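PDB 6KWS: methylglyoxal reductase (NADPH-dependent) from Candida albicans SC5314, which probably reduces methylglyoxal with NADPH as hydride donor, as a member of the dihydroflavonol-4-reductase subfamily of Rossmann-fold epimerase/dehydratase enzymes. Local coordinates for residues Glu54-Val59 with Asp66-Lys71; Asn219-Leu224 with Ser229-Lys234; Ser190-Ser195 with Arg241-Ala246; Leu42-Asn47 with Gly204-Gln209. The protein carries 1 engineered substitution. One frame throughout, in Å; residues are numbered along the deposited sequence.

Contact 1: residues Glu54-Val59 with Asp66-Lys71; sequences EIVEDV and DKVLQK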
loop_
_atom_site.group_PDB
_atom_site.type_symbol
_atom_site.label_atom_id
_atom_site.label_comp_id
_atom_site.label_asym_id
_atom_site.label_seq_id
_atom_site.Cartn_x
_atom_site.Cartn_y
_atom_site.Cartn_z
ATOM N N GLU A 54 10.476 18.068 1.722
ATOM C CA GLU A 54 11.312 18.450 0.595
ATOM C C GLU A 54 10.606 18.046 -0.690
ATOM O O GLU A 54 9.790 17.122 -0.703
ATOM C CB GLU A 54 12.701 17.800 0.678
ATOM C CG GLU A 54 13.471 18.152 1.940
ATOM C CD GLU A 54 14.052 19.590 1.898
ATOM O OE1 GLU A 54 14.864 19.928 2.782
ATOM O OE2 GLU A 54 13.697 20.376 0.988
ATOM N N ILE A 55 10.915 18.737 -1.779
ATOM C CA ILE A 55 10.223 18.518 -3.047
ATOM C C ILE A 55 11.032 17.596 -3.944
ATOM O O ILE A 55 12.211 17.856 -4.214
ATOM C CB ILE A 55 9.934 19.841 -3.765
ATOM C CG1 ILE A 55 8.996 20.671 -2.900
ATOM C CG2 ILE A 55 9.329 19.551 -5.122
ATOM C CD1 ILE A 55 8.525 21.884 -3.557
ATOM N N VAL A 56 10.386 16.529 -4.424
ATOM C CA VAL A 56 10.932 15.618 -5.421
ATOM C C VAL A 56 9.864 15.393 -6.482
ATOM O O VAL A 56 8.936 14.597 -6.277
ATOM C CB VAL A 56 11.365 14.280 -4.793
ATOM C CG1 VAL A 56 11.824 13.304 -5.874
ATOM C CG2 VAL A 56 12.443 14.494 -3.744
ATOM N N GLU A 57 9.998 16.074 -7.631
ATOM C CA GLU A 57 8.895 16.177 -8.591
ATOM C C GLU A 57 8.641 14.867 -9.332
ATOM O O GLU A 57 7.479 14.489 -9.525
ATOM C CB GLU A 57 9.157 17.319 -9.571
ATOM C CG GLU A 57 9.881 18.481 -8.900
ATOM C CD GLU A 57 9.958 19.756 -9.746
ATOM O OE1 GLU A 57 8.960 20.107 -10.421
ATOM O OE2 GLU A 57 11.019 20.425 -9.708
ATOM N N ASP A 58 9.690 14.159 -9.765
ATOM C CA ASP A 58 9.529 12.822 -10.332
ATOM C C ASP A 58 10.405 11.861 -9.551
ATOM O O ASP A 58 11.635 11.949 -9.623
ATOM C CB ASP A 58 9.883 12.760 -11.822
ATOM C CG ASP A 58 9.382 11.451 -12.494
ATOM O OD1 ASP A 58 9.607 10.340 -11.927
ATOM O OD2 ASP A 58 8.748 11.535 -13.582
ATOM N N VAL A 59 9.773 10.937 -8.816
ATOM C CA VAL A 59 10.530 10.142 -7.852
ATOM C C VAL A 59 11.210 8.954 -8.501
ATOM O O VAL A 59 12.008 8.279 -7.845
ATOM C CB VAL A 59 9.656 9.691 -6.660
ATOM C CG1 VAL A 59 8.881 10.870 -6.098
ATOM C CG2 VAL A 59 8.723 8.569 -7.050
ATOM N N ASP A 66 18.829 12.644 -4.424
ATOM C CA ASP A 66 20.188 12.944 -3.965
ATOM C C ASP A 66 20.205 14.179 -3.084
ATOM O O ASP A 66 20.717 14.148 -1.958
ATOM C CB ASP A 66 21.123 13.149 -5.153
ATOM C CG ASP A 66 21.087 11.993 -6.101
ATOM O OD1 ASP A 66 20.068 11.272 -6.059
ATOM O OD2 ASP A 66 22.036 11.819 -6.900
ATOM N N LYS A 67 19.654 15.282 -3.591
ATOM C CA LYS A 67 19.721 16.546 -2.871
ATOM C C LYS A 67 19.063 16.438 -1.498
ATOM O O LYS A 67 19.590 16.969 -0.508
ATOM C CB LYS A 67 19.091 17.653 -3.729
ATOM C CG LYS A 67 18.558 18.853 -2.986
ATOM C CD LYS A 67 17.916 19.851 -3.959
ATOM C CE LYS A 67 17.382 21.094 -3.232
ATOM N NZ LYS A 67 16.508 21.956 -4.074
ATOM N N VAL A 68 17.957 15.703 -1.394
ATOM C CA VAL A 68 17.352 15.525 -0.080
ATOM C C VAL A 68 18.210 14.607 0.795
ATOM O O VAL A 68 18.337 14.830 2.006
ATOM C CB VAL A 68 15.908 15.011 -0.225
ATOM C CG1 VAL A 68 15.880 13.793 -1.117
ATOM C CG2 VAL A 68 15.308 14.703 1.139
ATOM N N LEU A 69 18.835 13.584 0.204
ATOM C CA LEU A 69 19.719 12.725 0.993
ATOM C C LEU A 69 20.955 13.473 1.487
ATOM O O LEU A 69 21.403 13.259 2.623
ATOM C CB LEU A 69 20.136 11.499 0.187
ATOM C CG LEU A 69 19.107 10.382 0.332
ATOM C CD1 LEU A 69 19.366 9.267 -0.673
ATOM C CD2 LEU A 69 19.068 9.863 1.783
ATOM N N GLN A 70 21.525 14.349 0.656
ATOM C CA GLN A 70 22.713 15.086 1.076
ATOM C C GLN A 70 22.380 16.135 2.132
ATOM O O GLN A 70 23.090 16.257 3.137
ATOM C CB GLN A 70 23.382 15.733 -0.129
ATOM C CG GLN A 70 24.059 14.759 -1.068
ATOM C CD GLN A 70 24.074 15.284 -2.480
ATOM O OE1 GLN A 70 23.805 16.462 -2.709
ATOM N NE2 GLN A 70 24.333 14.400 -3.443
ATOM N N LYS A 71 21.306 16.897 1.935
ATOM C CA LYS A 71 20.943 17.922 2.909
ATOM C C LYS A 71 20.572 17.357 4.273
ATOM O O LYS A 71 20.633 18.093 5.263
ATOM C CB LYS A 71 19.772 18.730 2.403
ATOM C CG LYS A 71 20.139 19.746 1.414
ATOM C CD LYS A 71 18.901 20.506 1.012
ATOM C CE LYS A 71 19.127 21.122 -0.340
ATOM N NZ LYS A 71 20.574 21.070 -0.742
#
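Glu54 and Val68 lie alongside each other, their side chains running past one another in opposite directions. The CG methylene of Glu54 packs against the CG2 methyl of Val68 at 4.0 Å, and Glu54 CB is almost as near to that same methyl, so it is the aliphatic root of the glutamate, not its carboxylate, that rests on the valine. A bend at chi2 (-76°) lets the carboxylate turn off this apolar patch, and Glu54 OE1 is hydrogen-bonded to His72, the residue that follows the helical segment. The other methyl of Val68, CG1, sits between the backbone N and the carbonyl carbon (chi1 52°) and looks toward Val56, whose CG2 it meets loosely at 4.4 Å. Joined in this way are the end of strand 51-55, the outermost strand on one side of the Rossmann sheet, and helix 66-71, one of the helices packed on that sheet; the six residues between the segments are all loop. Strand 27-32 continues the sheet beyond Glu54 and Val56 through backbone hydrogen bonds. Farther along, Asp58 and Val59 belong to the NADPH site, which has no cofactor in this chain. The aliphatic CD of Lys71 comes within 4.4 Å of Glu54 OE1, but neither Lys71 NZ nor Lys67 NZ, the latter 6.0 Å from Glu54 OE2, contacts the carboxylate.

Contact 2: residues Asn219-Leu224 with Ser229-Lys234; sequences NSILKL and SIPASK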
loop_
_atom_site.group_PDB
_atom_site.type_symbol
_atom_site.label_atom_id
_atom_site.label_comp_id
_atom_site.label_asym_id
_atom_site.label_seq_id
_atom_site.Cartn_x
_atom_site.Cartn_y
_atom_site.Cartn_z
ATOM N N ASN A 219 -16.414 2.173 -2.402
ATOM C CA ASN A 219 -17.134 3.325 -2.931
ATOM C C ASN A 219 -18.054 2.935 -4.082
ATOM O O ASN A 219 -19.177 3.441 -4.185
ATOM C CB ASN A 219 -16.136 4.387 -3.392
ATOM C CG ASN A 219 -16.726 5.772 -3.391
ATOM O OD1 ASN A 219 -17.648 6.051 -2.636
ATOM N ND2 ASN A 219 -16.216 6.643 -4.250
ATOM N N SER A 220 -17.594 2.041 -4.964
ATOM C CA SER A 220 -18.394 1.695 -6.128
ATOM C C SER A 220 -19.682 0.981 -5.726
ATOM O O SER A 220 -20.698 1.103 -6.422
ATOM C CB SER A 220 -17.570 0.847 -7.090
ATOM O OG SER A 220 -17.500 -0.490 -6.633
ATOM N N ILE A 221 -19.669 0.257 -4.598
ATOM C CA ILE A 221 -20.909 -0.288 -4.041
ATOM C C ILE A 221 -21.910 0.828 -3.747
ATOM O O ILE A 221 -23.109 0.697 -4.028
ATOM C CB ILE A 221 -20.632 -1.105 -2.769
ATOM C CG1 ILE A 221 -19.690 -2.286 -3.029
ATOM C CG2 ILE A 221 -21.931 -1.552 -2.151
ATOM C CD1 ILE A 221 -20.139 -3.191 -4.113
ATOM N N LEU A 222 -21.445 1.935 -3.160
ATOM C CA LEU A 222 -22.369 2.988 -2.743
ATOM C C LEU A 222 -23.058 3.679 -3.909
ATOM O O LEU A 222 -24.042 4.387 -3.686
ATOM C CB LEU A 222 -21.649 4.043 -1.896
ATOM C CG LEU A 222 -21.058 3.521 -0.592
ATOM C CD1 LEU A 222 -20.349 4.603 0.177
ATOM C CD2 LEU A 222 -22.149 2.914 0.239
ATOM N N LYS A 223 -22.584 3.502 -5.138
ATOM C CA LYS A 223 -23.221 4.131 -6.286
ATOM C C LYS A 223 -24.167 3.198 -7.032
ATOM O O LYS A 223 -24.637 3.551 -8.111
ATOM C CB LYS A 223 -22.168 4.670 -7.246
ATOM C CG LYS A 223 -21.217 5.655 -6.610
ATOM C CD LYS A 223 -20.220 6.108 -7.642
ATOM C CE LYS A 223 -18.942 6.574 -7.002
ATOM N NZ LYS A 223 -17.817 6.261 -7.924
ATOM N N LEU A 224 -24.461 2.030 -6.491
ATOM C CA LEU A 224 -25.399 1.128 -7.137
ATOM C C LEU A 224 -26.832 1.442 -6.721
ATOM O O LEU A 224 -27.100 1.825 -5.580
ATOM C CB LEU A 224 -25.061 -0.320 -6.790
ATOM C CG LEU A 224 -23.636 -0.702 -7.161
ATOM C CD1 LEU A 224 -23.363 -2.159 -6.806
ATOM C CD2 LEU A 224 -23.384 -0.416 -8.645
ATOM N N SER A 229 -26.868 -5.300 -10.576
ATOM C CA SER A 229 -26.145 -6.492 -10.179
ATOM C C SER A 229 -24.879 -6.063 -9.453
ATOM O O SER A 229 -24.332 -4.980 -9.696
ATOM C CB SER A 229 -25.821 -7.378 -11.388
ATOM O OG SER A 229 -25.288 -6.618 -12.464
ATOM N N ILE A 230 -24.444 -6.906 -8.533
ATOM C CA ILE A 230 -23.311 -6.571 -7.671
ATOM C C ILE A 230 -22.024 -6.920 -8.407
ATOM O O ILE A 230 -21.926 -8.024 -8.956
ATOM C CB ILE A 230 -23.417 -7.335 -6.361
ATOM C CG1 ILE A 230 -24.650 -6.847 -5.593
ATOM C CG2 ILE A 230 -22.115 -7.232 -5.577
ATOM C CD1 ILE A 230 -24.973 -7.681 -4.396
ATOM N N PRO A 231 -21.023 -6.037 -8.437
ATOM C CA PRO A 231 -19.800 -6.358 -9.177
ATOM C C PRO A 231 -19.169 -7.636 -8.649
ATOM O O PRO A 231 -19.388 -8.046 -7.505
ATOM C CB PRO A 231 -18.889 -5.150 -8.927
ATOM C CG PRO A 231 -19.769 -4.086 -8.388
ATOM C CD PRO A 231 -20.868 -4.797 -7.657
ATOM N N ALA A 232 -18.419 -8.297 -9.514
ATOM C CA ALA A 232 -17.528 -9.344 -9.064
ATOM C C ALA A 232 -16.213 -8.675 -8.680
ATOM O O ALA A 232 -15.635 -7.910 -9.463
ATOM C CB ALA A 232 -17.330 -10.406 -10.143
ATOM N N SER A 233 -15.796 -8.900 -7.444
ATOM C CA SER A 233 -14.528 -8.407 -6.941
ATOM C C SER A 233 -14.193 -9.316 -5.786
ATOM O O SER A 233 -15.058 -9.578 -4.944
ATOM C CB SER A 233 -14.603 -6.958 -6.460
ATOM O OG SER A 233 -14.745 -6.073 -7.557
ATOM N N LYS A 234 -12.969 -9.816 -5.756
ATOM C CA LYS A 234 -12.636 -10.644 -4.628
ATOM C C LYS A 234 -11.131 -10.639 -4.446
ATOM O O LYS A 234 -10.380 -10.378 -5.393
ATOM C CB LYS A 234 -13.190 -12.052 -4.819
ATOM C CG LYS A 234 -12.514 -12.841 -5.884
ATOM C CD LYS A 234 -13.391 -14.041 -6.174
ATOM C CE LYS A 234 -12.601 -15.236 -6.610
ATOM N NZ LYS A 234 -13.332 -15.905 -7.697
#
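This is a small apolar contact at the protein surface, where the end of helix 216-222 and the residue Leu224 just beyond it meet the loop leading into strand 234-239. Pro231 is the shared partner. Its CD atom receives the CD1 methyl of Leu224 at 3.7 Å and the CD1 methyl of Ile221 at 4.0 Å, so one corner of the pyrrolidine ring is touched by two methyls, one from the last turn of the helix and one from the residues that follow it. The two approaches differ: the CD1 methyl of Leu224 points end-on at the CD corner of the ring, whereas the Ile221 side chain crosses the proline at a slant. Ile221 bends at chi2 (-55°), which brings its CD1 toward the loop although its CB does not point there. The CD1 methyl of Leu224 also lies 4.2 Å from the carbonyl oxygen Ser229 O, extending its coverage to the backbone ahead of the proline. The four residues between the segments contain neither helix nor strand, making this a short, local closure. On the loop side, Ile230 packs against Ser270, Gln271 and Val274 of helix 270-280; Leu224 also touches Pro289. With methyls and a proline ring as the main partners, and no polar bond between the segments, the contact depends on van der Waals packing and the burial of apolar surface, without imposing a strict direction.

Contact 3: residues Ser190-Ser195 with Arg241-Ala246; sequences STINPS and RDVAKA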
loop_
_atom_site.group_PDB
_atom_site.type_symbol
_atom_site.label_atom_id
_atom_site.label_comp_id
_atom_site.label_asym_id
_atom_site.label_seq_id
_atom_site.Cartn_x
_atom_site.Cartn_y
_atom_site.Cartn_z
ATOM N N SER A 190 13.495 -3.903 4.067
ATOM C CA SER A 190 12.285 -4.667 4.310
ATOM C C SER A 190 11.216 -4.286 3.296
ATOM O O SER A 190 11.265 -3.232 2.647
ATOM C CB SER A 190 11.752 -4.447 5.727
ATOM O OG SER A 190 12.669 -4.936 6.673
ATOM N N THR A 191 10.222 -5.146 3.202
ATOM C CA THR A 191 9.214 -5.021 2.171
ATOM C C THR A 191 7.855 -5.244 2.824
ATOM O O THR A 191 7.705 -6.156 3.643
ATOM C CB THR A 191 9.528 -6.032 1.060
ATOM O OG1 THR A 191 10.253 -5.381 0.011
ATOM C CG2 THR A 191 8.334 -6.602 0.506
ATOM N N ILE A 192 6.893 -4.378 2.509
ATOM C CA ILE A 192 5.515 -4.482 2.984
ATOM C C ILE A 192 4.634 -4.825 1.786
ATOM O O ILE A 192 4.487 -4.004 0.873
ATOM C CB ILE A 192 5.063 -3.168 3.634
ATOM C CG1 ILE A 192 6.058 -2.746 4.714
ATOM C CG2 ILE A 192 3.670 -3.307 4.223
ATOM C CD1 ILE A 192 5.982 -3.617 5.961
ATOM N N ASN A 193 4.041 -6.024 1.763
ATOM C CA ASN A 193 3.217 -6.462 0.628
ATOM C C ASN A 193 1.758 -6.577 1.028
ATOM O O ASN A 193 1.298 -7.675 1.384
ATOM C CB ASN A 193 3.687 -7.801 0.071
ATOM C CG ASN A 193 5.143 -7.831 -0.170
ATOM O OD1 ASN A 193 5.604 -7.713 -1.302
ATOM N ND2 ASN A 193 5.896 -8.009 0.899
ATOM N N PRO A 194 0.983 -5.502 0.946
ATOM C CA PRO A 194 -0.434 -5.585 1.295
ATOM C C PRO A 194 -1.277 -6.111 0.144
ATOM O O PRO A 194 -0.947 -5.943 -1.035
ATOM C CB PRO A 194 -0.782 -4.129 1.610
ATOM C CG PRO A 194 0.119 -3.357 0.728
ATOM C CD PRO A 194 1.374 -4.137 0.549
ATOM N N SER A 195 -2.387 -6.760 0.502
ATOM C CA SER A 195 -3.418 -7.063 -0.491
ATOM C C SER A 195 -4.197 -5.791 -0.806
ATOM O O SER A 195 -3.630 -4.694 -0.711
ATOM C CB SER A 195 -4.353 -8.173 -0.011
ATOM O OG SER A 195 -4.291 -8.321 1.388
ATOM N N ARG A 241 -4.604 1.368 8.055
ATOM C CA ARG A 241 -3.943 1.738 9.299
ATOM C C ARG A 241 -2.983 0.647 9.770
ATOM O O ARG A 241 -1.914 0.947 10.317
ATOM C CB ARG A 241 -5.001 2.054 10.347
ATOM C CG ARG A 241 -5.709 3.365 10.047
ATOM C CD ARG A 241 -7.017 3.495 10.786
ATOM N NE ARG A 241 -7.961 2.444 10.410
ATOM C CZ ARG A 241 -9.224 2.391 10.831
ATOM N NH1 ARG A 241 -9.702 3.334 11.631
ATOM N NH2 ARG A 241 -10.015 1.401 10.440
ATOM N N ASP A 242 -3.334 -0.626 9.548
ATOM C CA ASP A 242 -2.411 -1.711 9.877
ATOM C C ASP A 242 -1.236 -1.769 8.906
ATOM O O ASP A 242 -0.114 -2.104 9.299
ATOM C CB ASP A 242 -3.172 -3.032 9.910
ATOM C CG ASP A 242 -4.276 -3.017 10.950
ATOM O OD1 ASP A 242 -4.038 -2.370 12.010
ATOM O OD2 ASP A 242 -5.369 -3.610 10.715
ATOM N N VAL A 243 -1.463 -1.437 7.643
ATOM C CA VAL A 243 -0.356 -1.354 6.707
ATOM C C VAL A 243 0.601 -0.258 7.144
ATOM O O VAL A 243 1.809 -0.490 7.299
ATOM C CB VAL A 243 -0.887 -1.125 5.278
ATOM C CG1 VAL A 243 0.253 -1.012 4.284
ATOM C CG2 VAL A 243 -1.837 -2.252 4.877
ATOM N N ALA A 244 0.068 0.949 7.376
ATOM C CA ALA A 244 0.874 2.053 7.891
ATOM C C ALA A 244 1.666 1.634 9.127
ATOM O O ALA A 244 2.869 1.901 9.226
ATOM C CB ALA A 244 -0.014 3.251 8.219
ATOM N N LYS A 245 1.007 0.973 10.082
ATOM C CA LYS A 245 1.717 0.597 11.293
ATOM C C LYS A 245 2.817 -0.406 10.986
ATOM O O LYS A 245 3.896 -0.363 11.591
ATOM C CB LYS A 245 0.751 0.035 12.324
ATOM C CG LYS A 245 1.431 -0.330 13.624
ATOM C CD LYS A 245 0.422 -0.637 14.704
ATOM C CE LYS A 245 1.105 -1.204 15.951
ATOM N NZ LYS A 245 0.574 -0.610 17.213
ATOM N N ALA A 246 2.574 -1.299 10.022
ATOM C CA ALA A 246 3.585 -2.293 9.675
ATOM C C ALA A 246 4.839 -1.629 9.135
ATOM O O ALA A 246 5.951 -2.046 9.464
ATOM C CB ALA A 246 3.028 -3.302 8.671
#
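Ile192 and Pro194 form two bumps on one face of strand 188-194, and Val243 of helix 240-252 is wedged against both. Its two methyls divide the work: CG1 meets Ile192 CG2 at 4.1 Å, and CG2 meets Pro194 CB at 3.9 Å. Val243 CG1 lies trans to the backbone N (chi1 179°), which turns CG1 to Ile192 and CG2 to Pro194. One turn farther on, the small side chain of Ala246 leaves a shallow place for the long branch of Ile192. The CD1 methyl of Ile192 settles there, 4.0 Å from Ala246 CB and 3.8 Å from the carbonyl oxygen Ala246 O. Strand and helix run nearly antiparallel, at 173°, with their local axes 9.5 Å apart. In the backbone register Ile192 lies opposite Ala246 and Pro194 opposite Val243. All four touching residues are buried; Leu263 of strand 260-269 touches Ile192 and Ala246, and Ala244 faces helix 12-23. A helix lying along a strand of the central sheet, antiparallel to it, belongs to the alpha/beta layering of a Rossmann fold, here beside Ile13, which is near Val243, and Val197, which is near Pro194, both residues of the NADPH site.

Contact 4: residues Leu42-Asn47 with Gly204-Gln209; sequences LKLFNN and GSEIKQ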
loop_
_atom_site.group_PDB
_atom_site.type_symbol
_atom_site.label_atom_id
_atom_site.label_comp_id
_atom_site.label_asym_id
_atom_site.label_seq_id
_atom_site.Cartn_x
_atom_site.Cartn_y
_atom_site.Cartn_z
ATOM N N LEU A 42 1.562 19.975 5.740
ATOM C CA LEU A 42 1.886 20.560 7.035
ATOM C C LEU A 42 0.653 21.188 7.681
ATOM O O LEU A 42 0.549 21.204 8.912
ATOM C CB LEU A 42 3.022 21.576 6.924
ATOM C CG LEU A 42 4.344 21.177 6.251
ATOM C CD1 LEU A 42 5.442 22.109 6.710
ATOM C CD2 LEU A 42 4.769 19.724 6.471
ATOM N N LYS A 43 -0.315 21.657 6.886
ATOM C CA LYS A 43 -1.502 22.267 7.478
ATOM C C LYS A 43 -2.452 21.224 8.076
ATOM O O LYS A 43 -3.027 21.447 9.150
ATOM C CB LYS A 43 -2.229 23.111 6.440
ATOM C CG LYS A 43 -1.519 24.382 6.059
ATOM C CD LYS A 43 -2.514 25.335 5.456
ATOM C CE LYS A 43 -2.076 25.792 4.085
ATOM N NZ LYS A 43 -2.646 27.138 3.816
ATOM N N LEU A 44 -2.665 20.102 7.383
ATOM C CA LEU A 44 -3.460 19.017 7.959
ATOM C C LEU A 44 -3.003 18.686 9.370
ATOM O O LEU A 44 -3.830 18.487 10.267
ATOM C CB LEU A 44 -3.378 17.773 7.072
ATOM C CG LEU A 44 -4.161 17.901 5.759
ATOM C CD1 LEU A 44 -3.920 16.711 4.821
ATOM C CD2 LEU A 44 -5.647 18.087 6.041
ATOM N N PHE A 45 -1.690 18.633 9.596
ATOM C CA PHE A 45 -1.159 18.303 10.909
ATOM C C PHE A 45 -0.918 19.535 11.769
ATOM O O PHE A 45 -0.379 19.412 12.869
ATOM C CB PHE A 45 0.136 17.490 10.767
ATOM C CG PHE A 45 -0.085 16.074 10.296
ATOM C CD1 PHE A 45 -0.450 15.078 11.192
ATOM C CD2 PHE A 45 0.059 15.743 8.959
ATOM C CE1 PHE A 45 -0.664 13.781 10.759
ATOM C CE2 PHE A 45 -0.162 14.450 8.516
ATOM C CZ PHE A 45 -0.520 13.466 9.415
ATOM N N ASN A 46 -1.300 20.714 11.286
ATOM C CA ASN A 46 -1.170 21.959 12.034
ATOM C C ASN A 46 0.282 22.293 12.332
ATOM O O ASN A 46 0.613 22.736 13.429
ATOM C CB ASN A 46 -1.998 21.926 13.319
ATOM C CG ASN A 46 -3.483 21.991 13.040
ATOM O OD1 ASN A 46 -3.952 22.881 12.323
ATOM N ND2 ASN A 46 -4.236 21.036 13.591
ATOM N N ASN A 47 1.152 22.092 11.340
ATOM C CA ASN A 47 2.545 22.516 11.346
ATOM C C ASN A 47 3.264 22.161 12.661
ATOM O O ASN A 47 3.757 23.082 13.355
ATOM C CB ASN A 47 2.670 24.004 11.040
ATOM C CG ASN A 47 1.823 24.427 9.866
ATOM O OD1 ASN A 47 0.625 24.689 10.012
ATOM N ND2 ASN A 47 2.436 24.510 8.694
ATOM N N GLY A 204 -10.763 13.485 6.682
ATOM C CA GLY A 204 -11.994 13.563 5.922
ATOM C C GLY A 204 -11.966 14.617 4.844
ATOM O O GLY A 204 -12.717 14.511 3.868
ATOM N N SER A 205 -11.112 15.632 4.994
ATOM C CA SER A 205 -10.955 16.655 3.965
ATOM C C SER A 205 -10.700 16.041 2.596
ATOM O O SER A 205 -11.238 16.508 1.582
ATOM C CB SER A 205 -9.799 17.583 4.343
ATOM O OG SER A 205 -9.758 17.803 5.751
ATOM N N GLU A 206 -9.903 14.970 2.560
ATOM C CA GLU A 206 -9.328 14.443 1.328
ATOM C C GLU A 206 -10.346 13.762 0.410
ATOM O O GLU A 206 -10.006 13.482 -0.750
ATOM C CB GLU A 206 -8.205 13.464 1.690
ATOM C CG GLU A 206 -7.070 14.041 2.561
ATOM C CD GLU A 206 -6.362 15.243 1.904
ATOM O OE1 GLU A 206 -6.901 16.366 2.020
ATOM O OE2 GLU A 206 -5.296 15.064 1.258
ATOM N N ILE A 207 -11.574 13.504 0.878
ATOM C CA ILE A 207 -12.491 12.676 0.104
ATOM C C ILE A 207 -12.986 13.447 -1.101
ATOM O O ILE A 207 -13.489 14.577 -0.999
ATOM C CB ILE A 207 -13.656 12.153 0.951
ATOM C CG1 ILE A 207 -13.177 11.007 1.827
ATOM C CG2 ILE A 207 -14.732 11.594 0.069
ATOM C CD1 ILE A 207 -12.706 11.445 3.167
ATOM N N LYS A 208 -12.765 12.862 -2.241
ATOM C CA LYS A 208 -13.383 13.256 -3.472
ATOM C C LYS A 208 -14.508 12.292 -3.770
ATOM O O LYS A 208 -14.848 11.389 -2.974
ATOM C CB LYS A 208 -12.350 13.265 -4.596
ATOM C CG LYS A 208 -11.289 12.188 -4.397
ATOM C CD LYS A 208 -10.037 12.402 -5.230
ATOM C CE LYS A 208 -10.362 12.503 -6.705
ATOM N NZ LYS A 208 -9.225 13.090 -7.470
ATOM N N GLN A 209 -15.033 12.455 -4.965
ATOM C CA GLN A 209 -16.213 11.745 -5.402
ATOM C C GLN A 209 -15.910 10.321 -5.776
ATOM O O GLN A 209 -16.724 9.427 -5.549
ATOM C CB GLN A 209 -16.743 12.457 -6.619
ATOM C CG GLN A 209 -18.190 12.231 -6.857
ATOM C CD GLN A 209 -18.919 13.154 -5.910
ATOM O OE1 GLN A 209 -18.316 13.964 -5.227
ATOM N NE2 GLN A 209 -20.243 13.083 -5.953
#
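Leu44 makes the whole contact from its side, by van der Waals touch alone, reaching from the last turn of helix 35-44 with one methyl for each partner. CD1 abuts the carboxylate of Glu206, 4.1 Å from Glu206 CD, and CD2 lies 4.1 Å from the hydroxyl oxygen Ser205 OG. Leu44 and Glu206 come at each other from opposite directions. CD1 of Leu44 is anti to CA (chi2 173°), extending that methyl toward Glu206, whereas the glutamate folds at chi2 (-59°), which swings its acid group round toward the methyl though its CB does not point that way. The methyl offers the carboxylate no polar partner; OE1 of Glu206 is hydrogen-bonded to His40, on the same helix as Leu44, and OE2 weakly to Gln15. The Glu206 side chain also lies about 6 Å from that of Thr10, a residue of the NADPH site.

Backbone bonds shape each segment. Asn46 has a positive phi and ends the helix in a Schellman motif, with Asn47 N bonded to Leu42 O at 2.7 Å and Asn46 N to Lys43 O at 2.8 Å. In the other segment residues 204-206 form a 3-10 turn, with a weak bond from Ile207 N to Gly204 O.

Among aromatic groups, Phe45 meets Phe203 edge-to-face. Phe45 also packs on helix 12-23 and on Leu51 of strand 51-55, while Ile207 leans on helix 323-337, so the loop before helix 216-222 lies between the first helices of the Rossmann fold and the C-terminal helix.

How the contacts relate
From the N terminus, residues 42-47 open the longest loop, which contact 4 closes at 204-209. Nested inside it is contact 1, a short closure from strand 51-55 through a loop to helix 66-71. Contact 3 begins within that long loop, at 190-195, but ends beyond it at 241-246, so contacts 3 and 4 cross. Contact 2, a local closure, lies inside the loop of contact 3 and follows contact 4; the two touch where Asn219 ND2 probably bonds Gln209 O, 3.1 Å away. Contacts 1 and 3 both reach the central sheet, while contact 4 joins the helix before strand 51-55 to the later loop, and contact 2 lies across the chain's centre from contact 1.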